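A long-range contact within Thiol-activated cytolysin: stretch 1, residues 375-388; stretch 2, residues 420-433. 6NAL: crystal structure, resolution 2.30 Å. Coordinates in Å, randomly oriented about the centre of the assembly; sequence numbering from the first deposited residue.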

ATOM      1  N   TRP A 375       0.350  43.720 -12.668  1.00 41.03           N
ATOM      2  CA  TRP A 375       1.012  45.028 -12.734  1.00 45.30           C
ATOM      3  C   TRP A 375       1.674  45.349 -11.381  1.00 44.50           C
ATOM      4  O   TRP A 375       1.393  46.318 -10.696  1.00 46.90           O
ATOM      5  N   TYR A 376       2.550  44.454 -10.945  1.00 43.56           N
ATOM      6  CA  TYR A 376       3.190  44.566  -9.635  1.00 31.60           C
ATOM      7  C   TYR A 376       4.362  43.583  -9.633  1.00 42.54           C
ATOM      8  O   TYR A 376       4.522  42.801 -10.558  1.00 45.58           O
ATOM      9  N   VAL A 377       5.221  43.677  -8.631  1.00 51.05           N
ATOM     10  CA  VAL A 377       6.346  42.757  -8.486  1.00 42.74           C
ATOM     11  C   VAL A 377       5.857  41.579  -7.669  1.00 39.09           C
ATOM     12  O   VAL A 377       5.175  41.755  -6.650  1.00 42.30           O
ATOM     13  N   ALA A 378       6.175  40.390  -8.109  1.00 30.98           N
ATOM     14  CA  ALA A 378       5.657  39.210  -7.445  1.00 42.77           C
ATOM     15  C   ALA A 378       6.796  38.244  -7.169  1.00 35.15           C
ATOM     16  O   ALA A 378       7.804  38.229  -7.866  1.00 36.24           O
ATOM     17  N   ARG A 379       6.644  37.447  -6.141  1.00 39.16           N
ATOM     18  CA  ARG A 379       7.560  36.340  -5.968  1.00 34.83           C
ATOM     19  C   ARG A 379       6.771  35.077  -5.724  1.00 31.99           C
ATOM     20  O   ARG A 379       5.668  35.101  -5.155  1.00 35.59           O
ATOM     21  N   PHE A 380       7.370  33.992  -6.211  1.00 34.90           N
ATOM     22  CA  PHE A 380       6.874  32.625  -6.167  1.00 32.19           C
ATOM     23  C   PHE A 380       7.775  31.788  -5.249  1.00 33.37           C
ATOM     24  O   PHE A 380       9.002  31.882  -5.321  1.00 35.10           O
ATOM     25  N   THR A 381       7.174  30.936  -4.420  1.00 30.37           N
ATOM     26  CA  THR A 381       7.901  29.930  -3.640  1.00 31.03           C
ATOM     27  C   THR A 381       7.298  28.557  -3.902  1.00 37.40           C
ATOM     28  O   THR A 381       6.089  28.360  -3.719  1.00 40.04           O
ATOM     29  N   VAL A 382       8.120  27.624  -4.364  1.00 34.40           N
ATOM     30  CA  VAL A 382       7.675  26.271  -4.661  1.00 29.17           C
ATOM     31  C   VAL A 382       8.613  25.281  -3.984  1.00 36.32           C
ATOM     32  O   VAL A 382       9.832  25.387  -4.121  1.00 32.73           O
ATOM     33  N   THR A 383       8.045  24.356  -3.206  1.00 33.29           N
ATOM     34  CA  THR A 383       8.800  23.343  -2.485  1.00 37.86           C
ATOM     35  C   THR A 383       8.124  21.984  -2.671  1.00 35.94           C
ATOM     36  O   THR A 383       6.950  21.890  -3.034  1.00 33.94           O
ATOM     37  N   TRP A 384       8.880  20.921  -2.451  1.00 32.44           N
ATOM     38  CA  TRP A 384       8.322  19.580  -2.570  1.00 32.65           C
ATOM     39  C   TRP A 384       9.262  18.598  -1.901  1.00 38.65           C
ATOM     40  O   TRP A 384      10.387  18.932  -1.524  1.00 34.26           O
ATOM     41  N   ASP A 385       8.792  17.364  -1.796  1.00 34.41           N
ATOM     42  CA  ASP A 385       9.575  16.288  -1.219  1.00 36.18           C
ATOM     43  C   ASP A 385       9.929  15.298  -2.312  1.00 34.44           C
ATOM     44  O   ASP A 385       9.113  15.023  -3.184  1.00 36.52           O
ATOM     45  N   GLU A 386      11.141  14.762  -2.271  1.00 33.97           N
ATOM     46  CA  GLU A 386      11.543  13.728  -3.210  1.00 33.27           C
ATOM     47  C   GLU A 386      11.798  12.409  -2.486  1.00 41.16           C
ATOM     48  O   GLU A 386      12.544  12.359  -1.493  1.00 37.63           O
ATOM     49  N   ILE A 387      11.210  11.335  -3.018  1.00 38.95           N
ATOM     50  CA  ILE A 387      11.240  10.030  -2.386  1.00 36.50           C
ATOM     51  C   ILE A 387      12.298   9.192  -3.061  1.00 37.65           C
ATOM     52  O   ILE A 387      12.445   9.211  -4.281  1.00 39.67           O
ATOM     53  N   SER A 388      13.042   8.455  -2.258  1.00 41.36           N
ATOM     54  CA  SER A 388      14.083   7.566  -2.739  1.00 40.69           C
ATOM     55  C   SER A 388      14.071   6.295  -1.881  1.00 42.32           C
ATOM     56  O   SER A 388      13.702   6.322  -0.704  1.00 41.69           O
ATOM     57  N   GLY A 420       8.403  11.533 -11.091  1.00 43.94           N
ATOM     58  CA  GLY A 420       7.350  10.854 -10.355  1.00 38.13           C
ATOM     59  C   GLY A 420       7.674  10.569  -8.900  1.00 37.72           C
ATOM     60  O   GLY A 420       6.769  10.203  -8.142  1.00 33.66           O
ATOM     61  N   ASN A 421       8.926  10.722  -8.488  1.00 34.37           N
ATOM     62  CA  ASN A 421       9.249  10.623  -7.076  1.00 32.17           C
ATOM     63  C   ASN A 421       8.960  11.901  -6.277  1.00 35.59           C
ATOM     64  O   ASN A 421       9.174  11.909  -5.064  1.00 35.58           O
ATOM     65  N   ALA A 422       8.417  12.951  -6.867  1.00 33.27           N
ATOM     66  CA  ALA A 422       8.134  14.156  -6.099  1.00 33.24           C
ATOM     67  C   ALA A 422       6.723  14.135  -5.530  1.00 39.41           C
ATOM     68  O   ALA A 422       5.774  13.846  -6.254  1.00 41.29           O
ATOM     69  N   ARG A 423       6.595  14.445  -4.237  1.00 45.32           N
ATOM     70  CA  ARG A 423       5.318  14.503  -3.541  1.00 36.31           C
ATOM     71  C   ARG A 423       5.177  15.831  -2.813  1.00 42.35           C
ATOM     72  O   ARG A 423       6.150  16.586  -2.638  1.00 31.63           O
ATOM     73  N   ASN A 424       3.964  16.075  -2.296  1.00 39.58           N
ATOM     74  CA  ASN A 424       3.764  17.077  -1.229  1.00 34.57           C
ATOM     75  C   ASN A 424       4.126  18.492  -1.677  1.00 29.82           C
ATOM     76  O   ASN A 424       4.849  19.235  -1.007  1.00 35.76           O
ATOM     77  N   ILE A 425       3.576  18.869  -2.829  1.00 39.30           N
ATOM     78  CA  ILE A 425       3.929  20.114  -3.481  1.00 34.02           C
ATOM     79  C   ILE A 425       3.300  21.260  -2.728  1.00 36.60           C
ATOM     80  O   ILE A 425       2.110  21.229  -2.403  1.00 40.82           O
ATOM     81  N   SER A 426       4.085  22.287  -2.466  1.00 39.75           N
ATOM     82  CA  SER A 426       3.579  23.508  -1.862  1.00 37.27           C
ATOM     83  C   SER A 426       3.938  24.688  -2.752  1.00 33.22           C
ATOM     84  O   SER A 426       5.051  24.762  -3.288  1.00 34.45           O
ATOM     85  N   ILE A 427       2.965  25.591  -2.927  1.00 36.78           N
ATOM     86  CA  ILE A 427       3.094  26.736  -3.824  1.00 32.18           C
ATOM     87  C   ILE A 427       2.548  27.946  -3.122  1.00 30.77           C
ATOM     88  O   ILE A 427       1.411  27.909  -2.658  1.00 36.35           O
ATOM     89  N   LYS A 428       3.320  29.038  -3.096  1.00 31.79           N
ATOM     90  CA  LYS A 428       2.903  30.298  -2.495  1.00 35.51           C
ATOM     91  C   LYS A 428       3.225  31.432  -3.454  1.00 37.34           C
ATOM     92  O   LYS A 428       4.312  31.471  -4.019  1.00 34.79           O
ATOM     93  N   THR A 429       2.297  32.370  -3.610  1.00 41.35           N
ATOM     94  CA  THR A 429       2.512  33.547  -4.441  1.00 35.74           C
ATOM     95  C   THR A 429       2.284  34.823  -3.632  1.00 42.55           C
ATOM     96  O   THR A 429       1.278  34.943  -2.924  1.00 40.48           O
ATOM     97  N   GLU A 430       3.195  35.794  -3.765  1.00 40.30           N
ATOM     98  CA  GLU A 430       3.026  37.074  -3.101  1.00 42.85           C
ATOM     99  C   GLU A 430       3.196  38.211  -4.100  1.00 34.07           C
ATOM    100  O   GLU A 430       3.974  38.128  -5.050  1.00 37.07           O
ATOM    101  N   GLY A 431       2.442  39.273  -3.887  1.00 39.15           N
ATOM    102  CA  GLY A 431       2.534  40.423  -4.748  1.00 35.10           C
ATOM    103  C   GLY A 431       2.838  41.616  -3.891  1.00 37.20           C
ATOM    104  O   GLY A 431       2.213  41.783  -2.844  1.00 40.41           O
ATOM    105  N   CYS A 432       3.825  42.415  -4.289  1.00 38.50           N
ATOM    106  CA  CYS A 432       4.162  43.633  -3.555  1.00 36.69           C
ATOM    107  C   CYS A 432       3.140  44.728  -3.855  1.00 52.04           C
ATOM    108  O   CYS A 432       3.009  45.160  -5.010  1.00 40.10           O
ATOM    109  N   THR A 433       2.438  45.190  -2.811  1.00 52.52           N
ATOM    110  CA  THR A 433       1.433  46.231  -2.974  1.00 49.43           C
ATOM    111  C   THR A 433       2.031  47.621  -3.107  1.00 49.62           C
ATOM    112  O   THR A 433       1.334  48.546  -3.528  1.00 56.40           O
TER

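What satisfies the backbone between the two strands? They run antiparallel, and in the pairs Arg 379 with Glu 430, Thr 381 with Lys 428, Thr 383 with Ser 426 and Asp 385 with Arg 423 each residue both gives and accepts a main-chain hydrogen bond. A bulge at Asn 424 shifts the register by one without breaking this pattern. Past the ladder, Cys 432 N reaches Val 377 O (2.8 Å), and water 1 closes that end, accepting from Val 377 N (2.9 Å) and donating to Cys 432 O (2.5 Å).

Which charged side chains pair across the sheet? Arg 379 (chi1 p, then extended) and Glu 430 (chi1 m, chi2 t) lie on the same face, and their ends bend together. Arg 379 NE donates to Glu 430 OE1 at 2.9 Å in a salt bridge, with the carboxylate oxygen at the guanidinium edge; Arg 379 NH2 adds a weak bond to Glu 430 OE2 at 3.4 Å. Water 2 lies 2.8 Å from Glu 430 OE1 and hydrogen-bonds Thr 381 OG1 (2.9 Å), linking the next side chain on this face.

How are the polar groups at the other end satisfied? Asn 424 ND2 makes a weak bond to Asp 385 OD2 (3.3 Å), whereas Asp 385 OD1 is bonded elsewhere in the structure. Asn 421, chi1 p, accepts through its main-chain O from Ile 387 N (2.9 Å); its ND2 donates weakly to Ile 387 O (3.4 Å).

What fills the opposite face? Phe 380 CD2 meets Thr 429 CG2 at 3.6 Å, and Val 382 CG2 lies 4.3 Å from Ile 427 CG1. Trp 384, chi1 p, packs CD1 against Ala 422 CB (3.8 Å), while its NE1 donates to Glu 386 OE2 (2.9 Å) within its own strand. Gly 431 leaves room for Tyr 376, whose CD1 sits 3.8 Å from Gly 431 CA.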

ATOM      1  CB  TRP A 375      -0.010  46.094 -13.149  1.00 46.26           C
ATOM      2  CG  TRP A 375      -0.330  46.022 -14.595  1.00 47.67           C
ATOM      3  CD1 TRP A 375       0.203  45.123 -15.534  1.00 56.14           C
ATOM      4  CD2 TRP A 375      -1.324  46.852 -15.311  1.00 57.56           C
ATOM      5  NE1 TRP A 375      -0.454  45.390 -16.753  1.00 56.33           N
ATOM      6  CE2 TRP A 375      -1.425  46.358 -16.603  1.00 55.89           C
ATOM      7  CE3 TRP A 375      -2.146  47.960 -14.953  1.00 61.83           C
ATOM      8  CZ2 TRP A 375      -2.187  47.037 -17.587  1.00 68.34           C
ATOM      9  CZ3 TRP A 375      -2.944  48.549 -15.902  1.00 69.07           C
ATOM     10  CH2 TRP A 375      -2.914  48.134 -17.201  1.00 64.47           C
ATOM     11  CB  TYR A 376       2.229  44.292  -8.473  1.00 40.60           C
ATOM     12  CG  TYR A 376       1.437  42.992  -8.581  1.00 44.08           C
ATOM     13  CD1 TYR A 376       2.036  41.770  -8.314  1.00 40.91           C
ATOM     14  CD2 TYR A 376       0.092  42.996  -8.952  1.00 42.00           C
ATOM     15  CE1 TYR A 376       1.318  40.577  -8.436  1.00 38.24           C
ATOM     16  CE2 TYR A 376      -0.637  41.812  -9.076  1.00 42.58           C
ATOM     17  CZ  TYR A 376      -0.033  40.603  -8.808  1.00 32.23           C
ATOM     18  OH  TYR A 376      -0.742  39.407  -8.893  1.00 31.99           O
ATOM     19  CB  VAL A 377       7.544  43.440  -7.802  1.00 43.06           C
ATOM     20  CG1 VAL A 377       8.622  42.403  -7.453  1.00 40.95           C
ATOM     21  CG2 VAL A 377       8.144  44.543  -8.705  1.00 40.25           C
ATOM     22  CB  ALA A 378       4.600  38.534  -8.297  1.00 40.30           C
ATOM     23  CB  ARG A 379       8.538  36.583  -4.841  1.00 39.40           C
ATOM     24  CG  ARG A 379       7.882  36.875  -3.569  1.00 43.04           C
ATOM     25  CD  ARG A 379       8.887  37.413  -2.590  1.00 41.23           C
ATOM     26  NE  ARG A 379       8.258  37.403  -1.279  1.00 41.72           N
ATOM     27  CZ  ARG A 379       8.678  38.141  -0.267  1.00 45.28           C
ATOM     28  NH1 ARG A 379       9.757  38.905  -0.424  1.00 45.93           N
ATOM     29  NH2 ARG A 379       8.032  38.101   0.889  1.00 48.59           N
ATOM     30  CB  PHE A 380       6.889  31.979  -7.569  1.00 39.43           C
ATOM     31  CG  PHE A 380       5.914  32.555  -8.556  1.00 38.97           C
ATOM     32  CD1 PHE A 380       6.276  33.614  -9.335  1.00 36.79           C
ATOM     33  CD2 PHE A 380       4.673  31.988  -8.747  1.00 37.71           C
ATOM     34  CE1 PHE A 380       5.411  34.169 -10.249  1.00 48.55           C
ATOM     35  CE2 PHE A 380       3.795  32.540  -9.682  1.00 46.91           C
ATOM     36  CZ  PHE A 380       4.185  33.633 -10.435  1.00 39.52           C
ATOM     37  CB  THR A 381       7.846  30.259  -2.156  1.00 37.80           C
ATOM     38  OG1 THR A 381       8.238  31.619  -1.989  1.00 48.35           O
ATOM     39  CG2 THR A 381       8.800  29.391  -1.342  1.00 40.09           C
ATOM     40  CB  VAL A 382       7.606  26.007  -6.166  1.00 31.51           C
ATOM     41  CG1 VAL A 382       7.120  24.574  -6.376  1.00 34.06           C
ATOM     42  CG2 VAL A 382       6.691  26.992  -6.824  1.00 35.51           C
ATOM     43  CB  THR A 383       8.923  23.689  -0.987  1.00 39.76           C
ATOM     44  OG1 THR A 383       7.638  23.555  -0.378  1.00 47.48           O
ATOM     45  CG2 THR A 383       9.490  25.141  -0.787  1.00 38.99           C
ATOM     46  CB  TRP A 384       8.086  19.162  -4.025  1.00 30.14           C
ATOM     47  CG  TRP A 384       9.315  19.140  -4.867  1.00 30.75           C
ATOM     48  CD1 TRP A 384      10.156  18.101  -5.040  1.00 32.80           C
ATOM     49  CD2 TRP A 384       9.836  20.218  -5.660  1.00 31.37           C
ATOM     50  NE1 TRP A 384      11.214  18.469  -5.852  1.00 36.97           N
ATOM     51  CE2 TRP A 384      11.031  19.762  -6.258  1.00 39.38           C
ATOM     52  CE3 TRP A 384       9.412  21.521  -5.923  1.00 37.74           C
ATOM     53  CZ2 TRP A 384      11.803  20.564  -7.098  1.00 33.48           C
ATOM     54  CZ3 TRP A 384      10.182  22.322  -6.760  1.00 36.29           C
ATOM     55  CH2 TRP A 384      11.356  21.831  -7.348  1.00 35.84           C
ATOM     56  CB  ASP A 385       8.794  15.585  -0.107  1.00 37.85           C
ATOM     57  CG  ASP A 385       8.832  16.336   1.227  1.00 48.82           C
ATOM     58  OD1 ASP A 385       9.792  17.143   1.464  1.00 55.31           O
ATOM     59  OD2 ASP A 385       7.898  16.081   2.044  1.00 60.97           O
ATOM     60  CB  GLU A 386      12.781  14.164  -3.991  1.00 38.46           C
ATOM     61  CG  GLU A 386      12.471  15.150  -5.114  1.00 44.61           C
ATOM     62  CD  GLU A 386      13.721  15.770  -5.760  1.00 62.80           C
ATOM     63  OE1 GLU A 386      14.840  15.219  -5.572  1.00 57.14           O
ATOM     64  OE2 GLU A 386      13.567  16.808  -6.469  1.00 57.81           O
ATOM     65  CB  ILE A 387       9.856   9.374  -2.463  1.00 40.09           C
ATOM     66  CG1 ILE A 387       9.015   9.799  -1.259  1.00 50.23           C
ATOM     67  CG2 ILE A 387       9.931   7.884  -2.400  1.00 52.23           C
ATOM     68  CD1 ILE A 387       9.107  11.298  -0.977  1.00 52.36           C
ATOM     69  CB  SER A 388      15.421   8.323  -2.725  1.00 37.43           C
ATOM     70  OG  SER A 388      16.329   7.693  -3.582  1.00 65.83           O
ATOM     71  CB  ASN A 421      10.713  10.205  -6.932  1.00 39.64           C
ATOM     72  CG  ASN A 421      11.671  11.222  -7.495  1.00 41.98           C
ATOM     73  OD1 ASN A 421      11.379  11.915  -8.476  1.00 42.55           O
ATOM     74  ND2 ASN A 421      12.843  11.306  -6.881  1.00 39.73           N
ATOM     75  CB  ALA A 422       8.332  15.380  -6.984  1.00 32.48           C
ATOM     76  CB  ARG A 423       5.166  13.429  -2.459  1.00 45.27           C
ATOM     77  CG  ARG A 423       5.705  12.082  -2.774  1.00 53.21           C
ATOM     78  CD  ARG A 423       4.606  11.186  -3.376  1.00 58.49           C
ATOM     79  NE  ARG A 423       5.058   9.793  -3.370  1.00 68.61           N
ATOM     80  CZ  ARG A 423       5.595   9.185  -4.413  1.00 63.15           C
ATOM     81  NH1 ARG A 423       5.690   9.855  -5.549  1.00 54.84           N
ATOM     82  NH2 ARG A 423       6.016   7.918  -4.321  1.00 59.42           N
ATOM     83  CB  ASN A 424       4.564  16.652   0.001  1.00 37.49           C
ATOM     84  CG  ASN A 424       4.054  17.268   1.266  1.00 51.84           C
ATOM     85  OD1 ASN A 424       3.081  18.015   1.250  1.00 56.79           O
ATOM     86  ND2 ASN A 424       4.729  16.983   2.382  1.00 52.62           N
ATOM     87  CB  ILE A 425       3.449  20.120  -4.933  1.00 35.67           C
ATOM     88  CG1 ILE A 425       4.364  19.334  -5.856  1.00 45.34           C
ATOM     89  CG2 ILE A 425       3.436  21.493  -5.442  1.00 31.14           C
ATOM     90  CD1 ILE A 425       4.374  17.883  -5.588  1.00 44.58           C
ATOM     91  CB  SER A 426       4.134  23.665  -0.455  1.00 41.43           C
ATOM     92  OG  SER A 426       4.238  25.022  -0.063  1.00 63.91           O
ATOM     93  CB  ILE A 427       2.336  26.555  -5.148  1.00 34.49           C
ATOM     94  CG1 ILE A 427       2.838  25.329  -5.876  1.00 31.92           C
ATOM     95  CG2 ILE A 427       2.530  27.781  -6.054  1.00 34.82           C
ATOM     96  CD1 ILE A 427       1.968  25.001  -7.122  1.00 46.47           C
ATOM     97  CB  LYS A 428       3.614  30.573  -1.148  1.00 34.90           C
ATOM     98  CG  LYS A 428       3.063  31.743  -0.364  1.00 49.45           C
ATOM     99  CD  LYS A 428       4.106  32.388   0.501  1.00 52.52           C
ATOM    100  CE  LYS A 428       4.179  31.740   1.885  1.00 54.83           C
ATOM    101  NZ  LYS A 428       5.255  32.375   2.715  1.00 63.74           N
ATOM    102  CB  THR A 429       1.580  33.551  -5.658  1.00 37.78           C
ATOM    103  OG1 THR A 429       0.198  33.498  -5.240  1.00 40.25           O
ATOM    104  CG2 THR A 429       1.842  32.373  -6.521  1.00 36.35           C
ATOM    105  CB  GLU A 430       4.007  37.221  -1.963  1.00 49.21           C
ATOM    106  CG  GLU A 430       3.852  36.190  -0.887  1.00 50.65           C
ATOM    107  CD  GLU A 430       5.077  36.127   0.011  1.00 54.43           C
ATOM    108  OE1 GLU A 430       6.135  35.656  -0.460  1.00 65.48           O
ATOM    109  OE2 GLU A 430       4.991  36.553   1.180  1.00 56.20           O
ATOM    110  CB  CYS A 432       5.553  44.112  -3.931  1.00 44.95           C
ATOM    111  SG  CYS A 432       5.985  45.659  -3.086  1.00 55.45           S
ATOM    112  CB  THR A 433       0.465  46.286  -1.792  1.00 48.57           C
ATOM    113  OG1 THR A 433       1.165  46.772  -0.634  1.00 54.48           O
ATOM    114  CG2 THR A 433      -0.168  44.944  -1.509  1.00 54.74           C
TER
HETATM  115  O   HOH W   1       4.737  45.731  -6.671  1.00 42.80           O
HETATM  116  O   HOH W   2       6.105  33.604  -2.409  1.00 40.15           O
HETATM  117  O   HOH W   3       5.761  26.844  -0.753  1.00 44.87           O